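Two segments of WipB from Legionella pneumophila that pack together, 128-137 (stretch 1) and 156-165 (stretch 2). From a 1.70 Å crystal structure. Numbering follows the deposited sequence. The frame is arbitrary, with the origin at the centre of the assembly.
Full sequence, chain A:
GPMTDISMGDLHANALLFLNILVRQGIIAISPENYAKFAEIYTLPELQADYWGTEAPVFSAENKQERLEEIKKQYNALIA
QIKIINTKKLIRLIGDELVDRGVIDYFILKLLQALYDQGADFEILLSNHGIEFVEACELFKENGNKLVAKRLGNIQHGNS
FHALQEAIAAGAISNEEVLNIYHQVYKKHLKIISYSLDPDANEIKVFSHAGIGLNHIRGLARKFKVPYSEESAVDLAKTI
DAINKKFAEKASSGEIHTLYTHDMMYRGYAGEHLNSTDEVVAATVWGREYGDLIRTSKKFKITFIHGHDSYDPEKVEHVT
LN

Stretch 1 128-137: NHGIEFVEAC
Stretch 2, residues 156-165: QHGNSFHALQ

Stretch 1 is a helix that continues beyond Cys137, with i to i+4 bonds from Gly130 O to Val134 N (3.0 Å) through Phe133 O to Cys137 N (3.0 Å). Stretch 2 enters as an extended segment and turns into a helix at Asn159. The two helices run in nearly the same direction, 23° apart, with axes 11.3 Å apart at closest approach. The register is read from two CA pairs: His129 CA to Gln156 CA at 7.4 Å and Phe133 CA to Phe161 CA at 7.8 Å. Together the stretches bury 423 Å².

Gln156 begins the walk and carries the largest share of the contact. Its backbone is extended (phi/psi -159/155), its CA-to-CB bond points toward the first helix, and the side chain has chi1 p (59°), chi2 t (-162°) and chi3 11°. There the amide uses both of its ends. Gln156 NE2 donates to Asn128 O at 3.1 Å and to Glu132 OE1 at 2.9 Å, the latter nearly linear at 171°, while Gln156 OE1 accepts from Asn128 ND2 at 3.1 Å. Asn128 is p (40°, chi2 -65°); Glu132 is extended, t and t with chi3 -5°. The rule is that a buried amide needs complementary partners: a carboxylate and a backbone carbonyl for its NH2, an NH2 for its oxygen. Gln156 CD also lies over one face of the His129 ring, whose rotamer is m (-72°) with chi2 -87°.

His157 (-92/130) has its CA-to-CB bond pointing away, leaving its backbone to make the contact: His129 CE1 lies 3.5 Å from His157 O, near the ring plane. Gly158 (-133/56) is the N-cap residue, and Gly158 O accepts from Phe161 N and His162 N, both at 2.9 Å. Water 2 ties the loop to the helix, donating to Gln156 O at 3.1 Å and Glu132 OE1 at 2.9 Å.

Asn159 and Ser160 start the second helix out of reach of stretch 1. Third in the helix, Phe161 has its CA-to-CB bond pointing toward it, chi1 t (-180°) and chi2 65°, and the chemistry changes from polar to apolar. Phe161 CZ meets Ala136 CB at 3.6 Å, and Phe161 CE1 meets Phe133 CD1 at 4.0 Å, approaching the edge of the Phe133 ring (t, chi2 71°). Phe161 CD2 is also 3.6 Å from Glu132 OE2, so Glu132 borders both the polar and the aromatic parts.

His162 points away and Ala163 is out of reach. Leu164, t and p, closes the apolar patch with Leu164 CD2 4.4 Å from Phe133 CE1, while Gln165 makes no contact.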

# COMPACT_ATOMS: atom_id res chain seq x y z
N ASN A 128 -6.63 0.35 4.14
CA ASN A 128 -7.06 1.57 4.80
C ASN A 128 -5.88 2.51 5.04
O ASN A 128 -6.03 3.73 4.90
CB ASN A 128 -7.78 1.24 6.12
CG ASN A 128 -7.12 0.09 6.90
OD1 ASN A 128 -7.10 -1.06 6.44
ND2 ASN A 128 -6.63 0.39 8.10
N HIS A 129 -4.70 1.96 5.36
CA HIS A 129 -3.53 2.81 5.56
C HIS A 129 -3.10 3.46 4.25
O HIS A 129 -2.90 4.68 4.18
CB HIS A 129 -2.37 1.99 6.16
CG HIS A 129 -2.56 1.61 7.60
ND1 HIS A 129 -2.20 2.43 8.65
CD2 HIS A 129 -3.05 0.48 8.16
CE1 HIS A 129 -2.47 1.83 9.79
NE2 HIS A 129 -2.99 0.64 9.52
N GLY A 130 -2.97 2.67 3.22
CA GLY A 130 -2.59 3.18 1.93
C GLY A 130 -3.55 4.18 1.32
O GLY A 130 -3.19 5.12 0.70
N ILE A 131 -4.83 4.00 1.62
CA ILE A 131 -5.83 4.88 1.12
C ILE A 131 -5.69 6.33 1.71
O ILE A 131 -6.08 7.25 1.12
CB ILE A 131 -7.22 4.25 1.33
CG1 ILE A 131 -8.03 4.30 0.08
CG2 ILE A 131 -7.95 4.89 2.45
CD1 ILE A 131 -9.16 3.33 0.11
N GLU A 132 -5.14 6.47 2.90
CA GLU A 132 -4.90 7.77 3.44
C GLU A 132 -3.81 8.48 2.60
O GLU A 132 -3.91 9.64 2.34
CB GLU A 132 -4.50 7.68 4.88
CG GLU A 132 -4.05 8.98 5.45
CD GLU A 132 -3.89 8.99 6.97
OE1 GLU A 132 -4.21 8.03 7.63
OE2 GLU A 132 -3.41 9.98 7.47
N PHE A 133 -2.78 7.75 2.20
CA PHE A 133 -1.77 8.35 1.33
C PHE A 133 -2.37 8.74 -0.03
O PHE A 133 -2.10 9.84 -0.55
CB PHE A 133 -0.60 7.38 1.15
CG PHE A 133 0.53 7.93 0.31
CD1 PHE A 133 1.34 8.94 0.80
CD2 PHE A 133 0.74 7.47 -0.98
CE1 PHE A 133 2.39 9.46 0.04
CE2 PHE A 133 1.80 7.95 -1.75
CZ PHE A 133 2.61 8.97 -1.24
N VAL A 134 -3.21 7.87 -0.59
CA VAL A 134 -3.90 8.16 -1.84
C VAL A 134 -4.69 9.46 -1.71
O VAL A 134 -4.62 10.35 -2.57
CB VAL A 134 -4.83 6.99 -2.22
CG1 VAL A 134 -5.79 7.43 -3.32
CG2 VAL A 134 -4.01 5.77 -2.63
N GLU A 135 -5.49 9.56 -0.66
CA GLU A 135 -6.37 10.72 -0.50
C GLU A 135 -5.56 11.99 -0.34
O GLU A 135 -5.85 13.01 -0.97
CB GLU A 135 -7.29 10.52 0.70
CG GLU A 135 -8.44 11.55 0.76
CD GLU A 135 -9.23 11.45 2.05
OE1 GLU A 135 -8.78 12.04 3.07
OE2 GLU A 135 -10.27 10.76 2.05
N ALA A 136 -4.53 11.95 0.52
CA ALA A 136 -3.64 13.08 0.70
C ALA A 136 -3.07 13.55 -0.62
O ALA A 136 -3.04 14.76 -0.91
CB ALA A 136 -2.51 12.71 1.66
N CYS A 137 -2.61 12.62 -1.46
CA CYS A 137 -2.00 13.01 -2.72
C CYS A 137 -3.04 13.51 -3.71
O CYS A 137 -2.79 14.50 -4.41
CB CYS A 137 -1.22 11.84 -3.32
SG CYS A 137 0.27 11.44 -2.39
N GLN A 156 -6.72 5.70 12.43
CA GLN A 156 -5.57 4.81 12.37
C GLN A 156 -4.34 5.62 12.73
O GLN A 156 -4.31 6.84 12.56
CB GLN A 156 -5.43 4.15 11.00
CG GLN A 156 -5.29 5.17 9.87
CD GLN A 156 -5.59 4.59 8.50
OE1 GLN A 156 -6.10 3.48 8.38
NE2 GLN A 156 -5.27 5.35 7.46
N HIS A 157 -3.33 4.93 13.23
CA HIS A 157 -2.08 5.58 13.56
C HIS A 157 -1.17 5.48 12.35
O HIS A 157 -1.04 4.42 11.74
CB HIS A 157 -1.46 4.97 14.81
CG HIS A 157 -2.11 5.45 16.07
ND1 HIS A 157 -2.02 4.76 17.27
CD2 HIS A 157 -2.86 6.54 16.32
CE1 HIS A 157 -2.69 5.42 18.20
NE2 HIS A 157 -3.21 6.51 17.65
N GLY A 158 -0.61 6.62 11.96
CA GLY A 158 0.19 6.72 10.77
C GLY A 158 1.46 7.47 11.06
O GLY A 158 1.74 8.49 10.42
N ASN A 159 2.22 6.98 12.04
CA ASN A 159 3.48 7.63 12.41
C ASN A 159 4.33 7.91 11.19
O ASN A 159 4.90 9.00 11.05
CB ASN A 159 4.28 6.74 13.38
CG ASN A 159 5.61 7.37 13.78
OD1 ASN A 159 5.63 8.39 14.46
ND2 ASN A 159 6.73 6.77 13.37
N SER A 160 4.43 6.94 10.29
CA SER A 160 5.35 7.09 9.17
C SER A 160 4.90 8.18 8.22
O SER A 160 5.74 8.78 7.52
CB SER A 160 5.48 5.76 8.42
OG SER A 160 4.21 5.38 7.94
N PHE A 161 3.60 8.47 8.18
CA PHE A 161 3.10 9.54 7.32
C PHE A 161 3.22 10.88 8.02
O PHE A 161 3.60 11.88 7.40
CB PHE A 161 1.66 9.24 6.90
CG PHE A 161 1.04 10.28 5.99
CD1 PHE A 161 1.52 10.51 4.72
CD2 PHE A 161 -0.08 11.00 6.43
CE1 PHE A 161 0.93 11.47 3.90
CE2 PHE A 161 -0.69 11.93 5.62
CZ PHE A 161 -0.19 12.17 4.35
N HIS A 162 2.88 10.92 9.32
CA HIS A 162 3.14 12.10 10.14
C HIS A 162 4.60 12.53 10.03
O HIS A 162 4.89 13.72 9.85
CB HIS A 162 2.79 11.81 11.60
CG HIS A 162 2.91 13.00 12.50
ND1 HIS A 162 2.33 14.22 12.21
CD2 HIS A 162 3.53 13.16 13.70
CE1 HIS A 162 2.60 15.08 13.17
NE2 HIS A 162 3.33 14.46 14.09
N ALA A 163 5.53 11.58 10.13
CA ALA A 163 6.95 11.92 9.98
C ALA A 163 7.22 12.50 8.60
O ALA A 163 8.01 13.44 8.46
CB ALA A 163 7.82 10.68 10.22
N LEU A 164 6.55 11.98 7.57
CA LEU A 164 6.72 12.54 6.23
C LEU A 164 6.23 13.98 6.17
O LEU A 164 6.93 14.86 5.66
CB LEU A 164 5.97 11.69 5.21
CG LEU A 164 6.22 12.10 3.75
CD1 LEU A 164 7.67 11.92 3.36
CD2 LEU A 164 5.31 11.33 2.82
N GLN A 165 5.02 14.23 6.69
CA GLN A 165 4.48 15.59 6.74
C GLN A 165 5.42 16.56 7.44
O GLN A 165 5.64 17.68 6.97
CB GLN A 165 3.13 15.58 7.45
CG GLN A 165 2.09 14.82 6.71
CD GLN A 165 0.83 14.65 7.52
OE1 GLN A 165 0.88 14.24 8.68
NE2 GLN A 165 -0.31 14.96 6.92
O HOH W 1 -1.38 9.79 10.25
O HOH W 2 -2.96 8.29 10.20